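Local coordinates for phosphodiesterase (Candida albicans, PDB 6CPU), which belongs to the cyclic nucleotide phosphodiesterase family and has a largely helical fold that holds a zinc and a magnesium ion, at residues N133-T138 with P163-I168; G352-T357 with S376-Y381. All coordinates share one frame; numbering follows the deposited sequence.

Interaction 1 of 2, residues N133-T138 with P163-I168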
ATOM      1  N   ASN A 133      -3.767  -2.958  18.902  1.00 18.49           N
ATOM      2  CA  ASN A 133      -2.737  -1.981  19.296  1.00 18.88           C
ATOM      3  C   ASN A 133      -2.767  -0.793  18.329  1.00 18.55           C
ATOM      4  O   ASN A 133      -2.829   0.368  18.766  1.00 19.33           O
ATOM      5  CB  ASN A 133      -1.322  -2.556  19.248  1.00 19.59           C
ATOM      6  CG  ASN A 133      -1.055  -3.676  20.253  1.00 21.56           C
ATOM      7  OD1 ASN A 133      -1.604  -3.729  21.356  1.00 22.26           O
ATOM      8  ND2 ASN A 133      -0.128  -4.556  19.873  1.00 22.48           N
ATOM      9  N   TRP A 134      -2.687  -1.086  17.034  1.00 17.11           N
ATOM     10  CA  TRP A 134      -2.576  -0.033  16.008  1.00 17.45           C
ATOM     11  C   TRP A 134      -3.792   0.882  16.037  1.00 17.35           C
ATOM     12  O   TRP A 134      -3.656   2.094  15.900  1.00 16.42           O
ATOM     13  CB  TRP A 134      -2.447  -0.615  14.608  1.00 18.14           C
ATOM     14  CG  TRP A 134      -1.250  -1.463  14.391  1.00 18.99           C
ATOM     15  CD1 TRP A 134      -0.007  -1.303  14.934  1.00 19.67           C
ATOM     16  CD2 TRP A 134      -1.168  -2.571  13.511  1.00 19.40           C
ATOM     17  NE1 TRP A 134       0.847  -2.292  14.466  1.00 20.08           N
ATOM     18  CE2 TRP A 134       0.154  -3.078  13.588  1.00 20.21           C
ATOM     19  CE3 TRP A 134      -2.091  -3.206  12.679  1.00 19.38           C
ATOM     20  CZ2 TRP A 134       0.572  -4.178  12.847  1.00 20.61           C
ATOM     21  CZ3 TRP A 134      -1.671  -4.320  11.960  1.00 20.95           C
ATOM     22  CH2 TRP A 134      -0.357  -4.790  12.055  1.00 20.20           C
ATOM     23  N   THR A 135      -4.983   0.290  16.187  1.00 16.36           N
ATOM     24  CA  THR A 135      -6.231   1.039  16.094  1.00 15.94           C
ATOM     25  C   THR A 135      -6.654   1.667  17.430  1.00 16.39           C
ATOM     26  O   THR A 135      -7.623   2.427  17.460  1.00 16.80           O
ATOM     27  CB  THR A 135      -7.391   0.137  15.624  1.00 15.99           C
ATOM     28  OG1 THR A 135      -7.480  -0.979  16.518  1.00 17.52           O
ATOM     29  CG2 THR A 135      -7.185  -0.347  14.205  1.00 15.90           C
ATOM     30  N   GLY A 136      -5.972   1.330  18.524  1.00 16.69           N
ATOM     31  CA  GLY A 136      -6.315   1.866  19.844  1.00 18.10           C
ATOM     32  C   GLY A 136      -7.629   1.343  20.403  1.00 18.92           C
ATOM     33  O   GLY A 136      -8.298   2.025  21.190  1.00 18.31           O
ATOM     34  N   THR A 137      -8.008   0.138  19.989  1.00 20.38           N
ATOM     35  CA  THR A 137      -9.325  -0.425  20.377  1.00 21.58           C
ATOM     36  C   THR A 137      -9.231  -1.504  21.450  1.00 24.40           C
ATOM     37  O   THR A 137     -10.269  -1.972  21.945  1.00 26.06           O
ATOM     38  CB  THR A 137     -10.090  -0.958  19.150  1.00 20.97           C
ATOM     39  OG1 THR A 137      -9.294  -1.924  18.448  1.00 20.08           O
ATOM     40  CG2 THR A 137     -10.457   0.179  18.218  1.00 20.88           C
ATOM     41  N   THR A 138      -8.011  -1.895  21.820  1.00 26.64           N
ATOM     42  CA  THR A 138      -7.790  -2.869  22.905  1.00 30.14           C
ATOM     43  C   THR A 138      -6.953  -2.306  24.078  1.00 34.74           C
ATOM     44  O   THR A 138      -5.973  -2.927  24.516  1.00 36.22           O
ATOM     45  CB  THR A 138      -7.121  -4.149  22.377  1.00 28.53           C
ATOM     46  OG1 THR A 138      -5.909  -3.817  21.682  1.00 28.43           O
ATOM     47  CG2 THR A 138      -8.059  -4.899  21.442  1.00 28.15           C
ATOM     48  N   PRO A 163       4.131   1.331  17.663  1.00 21.63           N
ATOM     49  CA  PRO A 163       3.480   2.555  17.214  1.00 22.14           C
ATOM     50  C   PRO A 163       1.978   2.368  16.995  1.00 22.25           C
ATOM     51  O   PRO A 163       1.518   1.270  16.656  1.00 23.78           O
ATOM     52  CB  PRO A 163       4.170   2.834  15.882  1.00 23.31           C
ATOM     53  CG  PRO A 163       4.455   1.481  15.353  1.00 23.90           C
ATOM     54  CD  PRO A 163       4.870   0.685  16.563  1.00 22.83           C
ATOM     55  N   THR A 164       1.227   3.424  17.237  1.00 21.42           N
ATOM     56  CA  THR A 164      -0.196   3.440  16.956  1.00 20.81           C
ATOM     57  C   THR A 164      -0.467   4.396  15.812  1.00 19.33           C
ATOM     58  O   THR A 164       0.387   5.223  15.450  1.00 17.81           O
ATOM     59  CB  THR A 164      -1.002   3.913  18.157  1.00 21.77           C
ATOM     60  OG1 THR A 164      -0.706   5.290  18.400  1.00 21.13           O
ATOM     61  CG2 THR A 164      -0.696   3.080  19.375  1.00 22.96           C
ATOM     62  N   MET A 165      -1.661   4.289  15.248  1.00 18.31           N
ATOM     63  CA  MET A 165      -2.058   5.164  14.151  1.00 18.23           C
ATOM     64  C   MET A 165      -1.993   6.634  14.547  1.00 18.64           C
ATOM     65  O   MET A 165      -1.463   7.463  13.778  1.00 17.01           O
ATOM     66  CB  MET A 165      -3.472   4.808  13.686  1.00 19.00           C
ATOM     67  CG  MET A 165      -3.521   3.491  12.910  1.00 18.98           C
ATOM     68  SD  MET A 165      -5.231   2.957  12.672  1.00 20.64           S
ATOM     69  CE  MET A 165      -5.758   4.140  11.452  1.00 19.47           C
ATOM     70  N   THR A 166      -2.509   6.969  15.733  1.00 18.26           N
ATOM     71  CA  THR A 166      -2.496   8.378  16.174  1.00 19.15           C
ATOM     72  C   THR A 166      -1.072   8.898  16.387  1.00 19.28           C
ATOM     73  O   THR A 166      -0.782  10.069  16.078  1.00 19.59           O
ATOM     74  CB  THR A 166      -3.352   8.639  17.432  1.00 19.87           C
ATOM     75  OG1 THR A 166      -2.935   7.792  18.505  1.00 20.57           O
ATOM     76  CG2 THR A 166      -4.828   8.418  17.121  1.00 19.94           C
ATOM     77  N   TYR A 167      -0.180   8.032  16.863  1.00 19.51           N
ATOM     78  CA  TYR A 167       1.218   8.415  17.093  1.00 21.00           C
ATOM     79  C   TYR A 167       1.899   8.796  15.771  1.00 20.73           C
ATOM     80  O   TYR A 167       2.595   9.835  15.672  1.00 20.48           O
ATOM     81  CB  TYR A 167       1.965   7.277  17.776  1.00 22.82           C
ATOM     82  CG  TYR A 167       3.454   7.419  17.718  1.00 25.85           C
ATOM     83  CD1 TYR A 167       4.119   8.277  18.584  1.00 29.53           C
ATOM     84  CD2 TYR A 167       4.199   6.714  16.787  1.00 27.87           C
ATOM     85  CE1 TYR A 167       5.493   8.413  18.524  1.00 31.03           C
ATOM     86  CE2 TYR A 167       5.569   6.843  16.720  1.00 31.28           C
ATOM     87  CZ  TYR A 167       6.205   7.704  17.583  1.00 32.00           C
ATOM     88  OH  TYR A 167       7.573   7.837  17.515  1.00 39.60           O
ATOM     89  N   ILE A 168       1.708   7.957  14.757  1.00 18.86           N
ATOM     90  CA  ILE A 168       2.335   8.182  13.471  1.00 20.12           C
ATOM     91  C   ILE A 168       1.725   9.424  12.815  1.00 19.01           C
ATOM     92  O   ILE A 168       2.446  10.255  12.269  1.00 18.57           O
ATOM     93  CB  ILE A 168       2.208   6.954  12.543  1.00 22.42           C
ATOM     94  CG1 ILE A 168       2.946   5.752  13.155  1.00 25.08           C
ATOM     95  CG2 ILE A 168       2.775   7.282  11.171  1.00 24.69           C
ATOM     96  CD1 ILE A 168       2.579   4.413  12.527  1.00 26.73           C
TER
HETATM   97  O   HOH W   1      -4.472   4.692  17.030  1.00 18.59           O
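Met165 and Trp134 meet where one helix ends and another begins, a worked example of how the end of one helix and the start of the next can share a carbonyl. From its CB, 3.5 Å from Trp134 O, the Met165 side chain runs close past the backbone of helix 127-135. Its CG lies anti to its own carbonyl carbon (chi1 -73°), which puts it 3.3 Å from Trp134 O. SD follows, 4.0 Å from Thr135 CA and 4.1 Å from Thr135 CG2; the Thr135 and Met165 side chains lie side by side and point the same way. A bend about CG-SD (chi3 73°) then turns CE away from helix 127-135, toward Leu378 and Tyr381. Met361 also touches the side chain.

The polar core of the contact is backbone. Met165 N donates to Trp134 O over 3.0 Å, nearly straight at 170° and directed onto a lone pair in the carbonyl plane. A water gives this oxygen a second hydrogen and accepts from Thr166 N at 3.3 Å. Thr164 is the N-cap of helix 165-173, its OG1 accepting from Tyr167 N, while its CG2 lies 3.5 Å from Asn133 O. Gly136, with positive phi, closes helix 127-135 in a Schellman motif. The Trp134 indole, in cation-pi contact with Lys268, brings CD1 in its own plane to Pro163 O at 3.5 Å.

The two carbonyls therefore fare differently: Trp134 O is gripped by Met165 N and a water, whereas Pro163 O, buried against a carbon edge, has no hydrogen-bond partner in the model.

Interaction 2 of 2, residues G352-T357 with S376-Y381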
ATOM      1  N   GLY A 352      -0.735   2.588   5.506  1.00 17.10           N
ATOM      2  CA  GLY A 352      -0.898   2.488   6.956  1.00 16.67           C
ATOM      3  C   GLY A 352      -2.175   1.781   7.355  1.00 15.83           C
ATOM      4  O   GLY A 352      -2.531   1.781   8.503  1.00 14.90           O
ATOM      5  N   HIS A 353      -2.871   1.175   6.400  1.00 15.95           N
ATOM      6  CA  HIS A 353      -4.181   0.573   6.676  1.00 16.26           C
ATOM      7  C   HIS A 353      -3.999  -0.506   7.729  1.00 15.88           C
ATOM      8  O   HIS A 353      -3.128  -1.338   7.578  1.00 17.29           O
ATOM      9  CB  HIS A 353      -4.765   0.007   5.374  1.00 16.33           C
ATOM     10  CG  HIS A 353      -6.227  -0.311   5.425  1.00 16.60           C
ATOM     11  ND1 HIS A 353      -6.741  -1.289   6.240  1.00 17.11           N
ATOM     12  CD2 HIS A 353      -7.272   0.166   4.708  1.00 16.58           C
ATOM     13  CE1 HIS A 353      -8.044  -1.384   6.052  1.00 17.22           C
ATOM     14  NE2 HIS A 353      -8.396  -0.512   5.130  1.00 17.19           N
ATOM     15  N   PRO A 354      -4.784  -0.479   8.826  1.00 15.92           N
ATOM     16  CA  PRO A 354      -4.585  -1.394   9.945  1.00 16.72           C
ATOM     17  C   PRO A 354      -5.322  -2.741   9.826  1.00 18.20           C
ATOM     18  O   PRO A 354      -5.224  -3.575  10.717  1.00 19.13           O
ATOM     19  CB  PRO A 354      -5.166  -0.608  11.123  1.00 16.85           C
ATOM     20  CG  PRO A 354      -6.301   0.113  10.506  1.00 16.16           C
ATOM     21  CD  PRO A 354      -5.830   0.513   9.140  1.00 16.49           C
ATOM     22  N   GLY A 355      -6.034  -2.934   8.736  1.00 18.60           N
ATOM     23  CA  GLY A 355      -6.728  -4.189   8.465  1.00 19.35           C
ATOM     24  C   GLY A 355      -8.166  -4.202   8.989  1.00 19.66           C
ATOM     25  O   GLY A 355      -8.743  -5.274   9.159  1.00 20.33           O
ATOM     26  N   THR A 356      -8.738  -3.025   9.248  1.00 19.52           N
ATOM     27  CA  THR A 356     -10.136  -2.899   9.715  1.00 19.98           C
ATOM     28  C   THR A 356     -11.020  -2.210   8.653  1.00 20.41           C
ATOM     29  O   THR A 356     -10.766  -2.341   7.470  1.00 22.40           O
ATOM     30  CB  THR A 356     -10.197  -2.189  11.099  1.00 20.49           C
ATOM     31  OG1 THR A 356      -9.689  -0.865  10.975  1.00 20.64           O
ATOM     32  CG2 THR A 356      -9.388  -2.918  12.120  1.00 20.26           C
ATOM     33  N   THR A 357     -12.084  -1.525   9.062  1.00 20.07           N
ATOM     34  CA  THR A 357     -12.985  -0.815   8.163  1.00 20.70           C
ATOM     35  C   THR A 357     -13.423   0.460   8.859  1.00 20.68           C
ATOM     36  O   THR A 357     -13.329   0.541  10.087  1.00 21.32           O
ATOM     37  CB  THR A 357     -14.290  -1.616   7.903  1.00 21.40           C
ATOM     38  OG1 THR A 357     -14.958  -1.838   9.155  1.00 20.20           O
ATOM     39  CG2 THR A 357     -14.007  -2.955   7.243  1.00 21.70           C
ATOM     40  N   SER A 376     -14.914   9.827   6.781  1.00 23.49           N
ATOM     41  CA  SER A 376     -13.830   9.270   5.940  1.00 23.18           C
ATOM     42  C   SER A 376     -12.601   8.948   6.770  1.00 21.45           C
ATOM     43  O   SER A 376     -11.511   9.427   6.468  1.00 20.73           O
ATOM     44  CB  SER A 376     -13.437  10.268   4.837  1.00 25.34           C
ATOM     45  OG  SER A 376     -14.523  10.556   3.982  1.00 27.16           O
ATOM     46  N   VAL A 377     -12.778   8.125   7.803  1.00 19.14           N
ATOM     47  CA  VAL A 377     -11.774   7.989   8.875  1.00 19.55           C
ATOM     48  C   VAL A 377     -10.446   7.441   8.335  1.00 19.20           C
ATOM     49  O   VAL A 377      -9.413   8.095   8.429  1.00 19.65           O
ATOM     50  CB  VAL A 377     -12.299   7.097  10.023  1.00 18.81           C
ATOM     51  CG1 VAL A 377     -11.200   6.740  11.022  1.00 19.18           C
ATOM     52  CG2 VAL A 377     -13.478   7.772  10.725  1.00 19.35           C
ATOM     53  N   LEU A 378     -10.483   6.240   7.759  1.00 18.45           N
ATOM     54  CA  LEU A 378      -9.265   5.617   7.279  1.00 18.58           C
ATOM     55  C   LEU A 378      -8.682   6.369   6.094  1.00 18.51           C
ATOM     56  O   LEU A 378      -7.467   6.537   6.015  1.00 17.24           O
ATOM     57  CB  LEU A 378      -9.482   4.128   6.959  1.00 19.18           C
ATOM     58  CG  LEU A 378      -9.757   3.235   8.167  1.00 19.48           C
ATOM     59  CD1 LEU A 378     -10.065   1.800   7.739  1.00 19.89           C
ATOM     60  CD2 LEU A 378      -8.597   3.255   9.161  1.00 20.17           C
ATOM     61  N   GLU A 379      -9.534   6.891   5.218  1.00 19.12           N
ATOM     62  CA  GLU A 379      -9.051   7.589   4.029  1.00 20.20           C
ATOM     63  C   GLU A 379      -8.366   8.913   4.397  1.00 18.86           C
ATOM     64  O   GLU A 379      -7.403   9.335   3.741  1.00 17.82           O
ATOM     65  CB  GLU A 379     -10.193   7.830   3.027  1.00 21.41           C
ATOM     66  CG  GLU A 379     -10.789   6.552   2.434  1.00 22.48           C
ATOM     67  CD  GLU A 379     -11.781   5.837   3.349  1.00 24.31           C
ATOM     68  OE1 GLU A 379     -12.217   6.404   4.380  1.00 24.29           O
ATOM     69  OE2 GLU A 379     -12.138   4.678   3.043  1.00 25.46           O
ATOM     70  N   SER A 380      -8.894   9.594   5.407  1.00 18.61           N
ATOM     71  CA  SER A 380      -8.244  10.803   5.907  1.00 18.88           C
ATOM     72  C   SER A 380      -6.840  10.491   6.429  1.00 17.72           C
ATOM     73  O   SER A 380      -5.890  11.220   6.168  1.00 18.11           O
ATOM     74  CB  SER A 380      -9.083  11.449   7.001  1.00 19.76           C
ATOM     75  OG  SER A 380     -10.377  11.783   6.516  1.00 19.97           O
ATOM     76  N   TYR A 381      -6.740   9.400   7.173  1.00 17.20           N
ATOM     77  CA  TYR A 381      -5.491   8.865   7.699  1.00 17.94           C
ATOM     78  C   TYR A 381      -4.509   8.515   6.565  1.00 17.02           C
ATOM     79  O   TYR A 381      -3.357   8.969   6.560  1.00 15.82           O
ATOM     80  CB  TYR A 381      -5.808   7.645   8.582  1.00 18.98           C
ATOM     81  CG  TYR A 381      -4.593   6.932   9.124  1.00 20.50           C
ATOM     82  CD1 TYR A 381      -4.119   5.734   8.559  1.00 22.82           C
ATOM     83  CD2 TYR A 381      -3.927   7.448  10.219  1.00 21.86           C
ATOM     84  CE1 TYR A 381      -3.002   5.092   9.107  1.00 24.00           C
ATOM     85  CE2 TYR A 381      -2.824   6.829  10.745  1.00 23.56           C
ATOM     86  CZ  TYR A 381      -2.357   5.676  10.201  1.00 23.86           C
ATOM     87  OH  TYR A 381      -1.226   5.149  10.813  1.00 28.78           O
TER
HETATM   88  O   HOH W   2      -0.619   2.774  10.286  1.00 30.92           O
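The phenol ring of Tyr381 turns an edge to Gly352: its CE1 is 3.4 Å from Gly352 O, which lies near the ring plane. A water close to the same plane donates to Gly352 O at 2.8 Å and makes an unusually short approach, 2.5 Å, to Tyr381 OH, so that it probably bridges the two. Gly352, with positive phi, brings its backbone close against the Tyr381 ring.

The imidazole of His353 is fixed at its own edge by Gly355 N, which donates to ND1 over 3.1 Å at 155°, only 10° out of the ring plane. His274 stacks on this ring, and His382 also meets it, the planes turned by about 15°. Leu378 crosses the histidine at about a right angle and brings CD1 obliquely to within 3.9 Å of His353 NE2.

Leu378 is the main apolar piece, its two methyls reaching different parts of the loop. CD1 also lies 3.8 Å from Thr357 C and 4.2 Å from Thr356 OG1, a buried hydroxyl with no partner in the model. CD2 packs on the proline ring, 3.9 Å from Pro354 CD. No direct hydrogen bond joins the segments.

In the fold, the loop leading from helix 336-348 into helix 358-363 lies against the first turn of helix 377-394. Leu169 of helix 165-173 touches Tyr381, while Val131 of helix 127-135 and Met361 of helix 358-363 pack on Thr356.

Interactions 1 and 2 touch directly, their centres about 11 Å apart, and Pro354 is a main point of junction: Pro354 CG lies 3.7 Å from Met165 SD, and Pro354 CB the same distance from Thr135 CG2. Trp134 CE3 also lies 3.7 Å from Pro354 O, while Met165 O is 3.4 Å from Tyr381 CE2. Interaction 2 is the nearer to the metals: the His353 side chain is about 4 Å from the magnesium ion and about 6 Å from the zinc ion, which His278, His349, Asp350 and Asp462 bind. Interaction 1 lies farther from both ions, the Met165 side chain being about 11 Å from the magnesium and about 14 Å from the zinc.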